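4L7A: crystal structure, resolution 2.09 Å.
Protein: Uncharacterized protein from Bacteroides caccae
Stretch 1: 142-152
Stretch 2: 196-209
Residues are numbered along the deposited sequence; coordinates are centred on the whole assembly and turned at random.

Stretch 1, residues 142-152: MHHEFAHILHQ
Stretch 2 196-209: SEDIAEVTACFLTY

Both stretches are helical and belong to one chain. Residues 142-152 lie within a helix that extends beyond them at both ends. Residues 196-208 form the C-terminal part of a second helix, and Y209, at phi/psi -68/126, is the first residue to leave helical geometry. Elsewhere phi lies between -57° and -75° and psi between -30° and -55°, except at T208 (-107/-29). The first helix keeps regular i to i+4 N-to-O bonds. In the second helix, A200 N to S196 O is weak at 3.4 Å, and T208 N makes two weak bonds, 3.2 Å to A204 O and 3.3 Å to C205 O.

The helix axes approach to 8.0 Å. Their N-to-C directions differ by 132°, so they run obliquely antiparallel. The register is set by H144 and A204, whose CA atoms are 4.8 Å apart. The contact buries 574 Å², both sides summed. H144 gives up the most surface, 104 Å², followed by H143 with 76 Å² and H151 with 62 Å²; A200 leads on the other side with 57 Å². All four are buried.

The direct polar link is a hydrogen bond from H144 ND1 to E201 OE2, 2.8 Å long, with an N-H...O angle of 154°. H144 has chi1 169° (t) and chi2 124°. E201 has its CA-to-CB bond pointing away, but chi1 -74° (m), chi2 -72° (m) and chi3 -84° bring its carboxylate back. OE2 meets the imidazole at its edge, near the ring plane.

H144 is also the main packing residue. Its side chain is a knob among E197, A200, E201 and A204. A200 CB lies over one ring face, 3.4 Å from the ring centroid and 7° off the normal, a CH-pi contact. The methyl of A200 is small enough to let the ring lie this close. A204 CB is 3.6 Å from H144 N and 4.0 Å from H143 C, so the short alanine side chain packs directly against the opposing backbone.

Van der Waals contacts continue along the helices. A147 CB lies 4.0 Å from T203 CG2 and 4.3 Å from A200 CA. The CA-to-CB bond of H143 points toward the second helix; its chi1 is -64° (m) and chi2 -66°. Its CD2 is 3.5 Å from T208 CG2 and its ND1 is 4.3 Å from L207 CD1; ND1 is hydrogen-bonded elsewhere in the structure. H151, with chi1 -55° (m) and chi2 154°, places CE1 3.7 Å from I199 CG2.

Threonine suits these positions because its methyl can pack while its hydroxyl is satisfied within its own helix. T203 OG1 (chi1 -51°, m) donates to I199 O at 2.8 Å. T208 OG1 (chi1 59°, p) donates to A204 O at 2.7 Å.

Three waters bridge the helices. Water 1 is 3.1 Å from H144 NE2 and donates to E197 OE2 at 2.7 Å. Water 2 is 2.9 Å from H148 ND1 and 2.7 Å from H151 ND1, and donates to S196 O at 2.9 Å. Water 3 is 2.9 Å from H151 NE2 and donates to T203 OG1 at 2.7 Å. Both nitrogens of H144 and of H151 thus have polar partners.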

# COMPACT_ATOMS: atom_id res chain seq x y z
N MSE A 142 -0.86 0.56 -1.94
CA MSE A 142 -1.83 0.31 -0.90
C MSE A 142 -1.95 1.47 0.10
O MSE A 142 -3.05 1.96 0.32
CB MSE A 142 -1.56 -1.01 -0.17
CG MSE A 142 -1.87 -2.22 -1.07
SE MSE A 142 -1.11 -3.89 -0.38
CE MSE A 142 -2.68 -4.38 0.69
N HIS A 143 -0.83 1.88 0.70
CA HIS A 143 -0.85 3.02 1.62
C HIS A 143 -1.39 4.26 0.95
O HIS A 143 -2.04 5.09 1.57
CB HIS A 143 0.52 3.32 2.25
CG HIS A 143 1.01 2.22 3.11
ND1 HIS A 143 0.37 1.85 4.28
CD2 HIS A 143 2.04 1.35 2.95
CE1 HIS A 143 1.00 0.82 4.82
NE2 HIS A 143 2.00 0.48 4.03
N HIS A 144 -1.15 4.41 -0.33
CA HIS A 144 -1.66 5.57 -1.05
C HIS A 144 -3.21 5.51 -1.00
O HIS A 144 -3.85 6.48 -0.67
CB HIS A 144 -1.13 5.63 -2.49
CG HIS A 144 -1.82 6.65 -3.36
ND1 HIS A 144 -1.13 7.63 -4.04
CD2 HIS A 144 -3.12 6.80 -3.70
CE1 HIS A 144 -1.99 8.36 -4.74
NE2 HIS A 144 -3.20 7.86 -4.58
N GLU A 145 -3.78 4.39 -1.36
CA GLU A 145 -5.26 4.22 -1.40
C GLU A 145 -5.89 4.30 -0.03
O GLU A 145 -6.98 4.87 0.10
CB GLU A 145 -5.60 2.91 -2.04
CG GLU A 145 -5.20 2.85 -3.53
CD GLU A 145 -6.06 3.77 -4.40
OE1 GLU A 145 -7.30 3.85 -4.15
OE2 GLU A 145 -5.50 4.44 -5.28
N PHE A 146 -5.21 3.76 0.99
CA PHE A 146 -5.74 3.88 2.34
C PHE A 146 -5.77 5.34 2.77
O PHE A 146 -6.77 5.80 3.32
CB PHE A 146 -5.02 3.01 3.33
CG PHE A 146 -4.90 1.58 2.90
CD1 PHE A 146 -5.80 1.00 2.03
CD2 PHE A 146 -3.85 0.81 3.36
CE1 PHE A 146 -5.64 -0.33 1.63
CE2 PHE A 146 -3.72 -0.51 2.98
CZ PHE A 146 -4.60 -1.07 2.11
N ALA A 147 -4.74 6.09 2.43
CA ALA A 147 -4.71 7.47 2.74
C ALA A 147 -5.83 8.21 2.08
O ALA A 147 -6.48 9.06 2.69
CB ALA A 147 -3.35 8.09 2.36
N HIS A 148 -6.09 7.91 0.82
CA HIS A 148 -7.19 8.50 0.14
C HIS A 148 -8.58 8.28 0.81
O HIS A 148 -9.40 9.19 0.89
CB HIS A 148 -7.17 8.00 -1.26
CG HIS A 148 -8.20 8.63 -2.09
ND1 HIS A 148 -8.14 9.97 -2.42
CD2 HIS A 148 -9.36 8.16 -2.60
CE1 HIS A 148 -9.22 10.29 -3.12
NE2 HIS A 148 -9.97 9.21 -3.25
N ILE A 149 -8.83 7.08 1.34
CA ILE A 149 -10.06 6.79 2.12
C ILE A 149 -10.09 7.64 3.38
O ILE A 149 -11.14 8.17 3.75
CB ILE A 149 -10.15 5.29 2.46
CG1 ILE A 149 -10.41 4.47 1.18
CG2 ILE A 149 -11.28 5.01 3.45
CD1 ILE A 149 -10.22 2.91 1.40
N LEU A 150 -8.94 7.79 4.04
CA LEU A 150 -8.91 8.67 5.20
C LEU A 150 -9.37 10.08 4.80
O LEU A 150 -10.20 10.74 5.50
CB LEU A 150 -7.53 8.74 5.84
CG LEU A 150 -6.98 7.45 6.44
CD1 LEU A 150 -5.52 7.61 6.86
CD2 LEU A 150 -7.87 7.00 7.65
N HIS A 151 -8.82 10.57 3.69
CA HIS A 151 -9.16 11.92 3.21
C HIS A 151 -10.61 12.11 2.86
O HIS A 151 -11.12 13.17 3.12
CB HIS A 151 -8.32 12.32 2.04
CG HIS A 151 -6.86 12.21 2.34
ND1 HIS A 151 -5.92 12.00 1.36
CD2 HIS A 151 -6.18 12.25 3.52
CE1 HIS A 151 -4.72 11.90 1.93
NE2 HIS A 151 -4.85 12.09 3.24
N GLN A 152 -11.26 11.08 2.33
CA GLN A 152 -12.70 11.11 2.03
C GLN A 152 -13.53 11.19 3.29
O GLN A 152 -14.48 11.95 3.35
CB GLN A 152 -13.13 9.86 1.23
CG GLN A 152 -12.52 9.84 -0.18
CD GLN A 152 -12.94 8.62 -1.08
OE1 GLN A 152 -12.84 7.44 -0.69
NE2 GLN A 152 -13.40 8.92 -2.29
N SER A 196 -5.09 16.17 -4.50
CA SER A 196 -5.56 14.96 -3.75
C SER A 196 -4.59 13.75 -3.94
O SER A 196 -4.38 12.96 -3.03
CB SER A 196 -6.97 14.56 -4.19
OG SER A 196 -6.89 14.23 -5.57
N GLU A 197 -3.98 13.63 -5.11
CA GLU A 197 -2.95 12.61 -5.31
C GLU A 197 -1.61 12.96 -4.64
O GLU A 197 -0.90 12.06 -4.13
CB GLU A 197 -2.79 12.22 -6.78
CG GLU A 197 -3.81 11.15 -7.19
CD GLU A 197 -5.20 11.67 -7.11
OE1 GLU A 197 -5.50 12.56 -7.94
OE2 GLU A 197 -5.96 11.26 -6.19
N ASP A 198 -1.29 14.25 -4.60
CA ASP A 198 -0.08 14.78 -3.97
C ASP A 198 -0.06 14.37 -2.48
O ASP A 198 0.87 13.72 -2.02
CB ASP A 198 -0.04 16.30 -4.16
CG ASP A 198 1.22 16.96 -3.64
OD1 ASP A 198 2.00 16.37 -2.86
OD2 ASP A 198 1.46 18.11 -4.05
N ILE A 199 -1.10 14.67 -1.75
CA ILE A 199 -1.08 14.33 -0.37
C ILE A 199 -1.11 12.78 -0.13
O ILE A 199 -0.43 12.30 0.79
CB ILE A 199 -2.15 15.08 0.39
CG1 ILE A 199 -1.96 14.81 1.87
CG2 ILE A 199 -3.58 14.78 -0.12
CD1 ILE A 199 -2.87 15.63 2.76
N ALA A 200 -1.81 11.99 -0.97
CA ALA A 200 -1.77 10.55 -0.83
C ALA A 200 -0.34 10.01 -1.09
O ALA A 200 0.09 9.09 -0.41
CB ALA A 200 -2.78 9.84 -1.78
N GLU A 201 0.38 10.63 -2.03
CA GLU A 201 1.75 10.24 -2.36
C GLU A 201 2.74 10.62 -1.28
O GLU A 201 3.64 9.84 -0.97
CB GLU A 201 2.20 10.86 -3.68
CG GLU A 201 1.57 10.21 -4.94
CD GLU A 201 2.15 8.81 -5.20
OE1 GLU A 201 3.22 8.76 -5.83
OE2 GLU A 201 1.56 7.80 -4.74
N VAL A 202 2.59 11.81 -0.71
CA VAL A 202 3.49 12.21 0.37
C VAL A 202 3.34 11.21 1.49
O VAL A 202 4.30 10.70 1.99
CB VAL A 202 3.23 13.65 0.80
CG1 VAL A 202 3.97 13.98 2.10
CG2 VAL A 202 3.64 14.60 -0.29
N THR A 203 2.12 10.88 1.86
CA THR A 203 1.85 9.93 2.93
C THR A 203 2.42 8.53 2.64
O THR A 203 3.11 7.93 3.47
CB THR A 203 0.31 9.79 3.15
OG1 THR A 203 -0.31 11.08 3.31
CG2 THR A 203 0.00 8.93 4.37
N ALA A 204 2.14 8.00 1.43
CA ALA A 204 2.57 6.67 1.04
C ALA A 204 4.09 6.58 0.86
O ALA A 204 4.70 5.53 1.21
CB ALA A 204 1.92 6.26 -0.24
N CYS A 205 4.68 7.62 0.30
CA CYS A 205 6.17 7.64 0.19
C CYS A 205 6.82 7.74 1.57
O CYS A 205 7.78 7.02 1.89
CB CYS A 205 6.65 8.77 -0.70
SG CYS A 205 6.20 8.57 -2.46
N PHE A 206 6.30 8.63 2.41
CA PHE A 206 6.85 8.79 3.72
C PHE A 206 6.78 7.48 4.50
O PHE A 206 7.76 7.11 5.17
CB PHE A 206 6.15 9.89 4.50
CG PHE A 206 6.80 10.20 5.81
CD1 PHE A 206 8.06 10.78 5.84
CD2 PHE A 206 6.18 9.88 7.00
CE1 PHE A 206 8.72 11.07 7.05
CE2 PHE A 206 6.81 10.17 8.22
CZ PHE A 206 8.09 10.77 8.24
N LEU A 207 5.67 6.75 4.39
CA LEU A 207 5.52 5.54 5.15
C LEU A 207 6.36 4.38 4.65
O LEU A 207 6.72 3.56 5.43
CB LEU A 207 4.03 5.13 5.26
CG LEU A 207 3.14 6.04 6.08
CD1 LEU A 207 1.69 5.47 6.15
CD2 LEU A 207 3.72 6.17 7.49
N THR A 208 6.66 4.30 3.35
CA THR A 208 7.30 3.14 2.76
C THR A 208 8.79 3.36 2.36
O THR A 208 9.56 2.41 2.41
CB THR A 208 6.58 2.65 1.49
OG1 THR A 208 6.53 3.68 0.50
CG2 THR A 208 5.19 2.22 1.80
N TYR A 209 9.19 4.59 2.01
CA TYR A 209 10.60 4.88 1.61
C TYR A 209 11.59 4.72 2.78
O TYR A 209 11.36 5.30 3.85
CB TYR A 209 10.74 6.29 1.07
CG TYR A 209 10.25 6.53 -0.34
CD1 TYR A 209 9.39 5.64 -0.98
CD2 TYR A 209 10.53 7.74 -0.99
CE1 TYR A 209 8.95 5.87 -2.28
CE2 TYR A 209 10.07 7.98 -2.29
CZ TYR A 209 9.30 7.05 -2.93
OH TYR A 209 8.84 7.29 -4.17
O HOH W 1 -5.76 9.62 -4.08
O HOH W 2 -6.43 12.01 -1.27
O HOH W 3 -2.51 11.45 4.82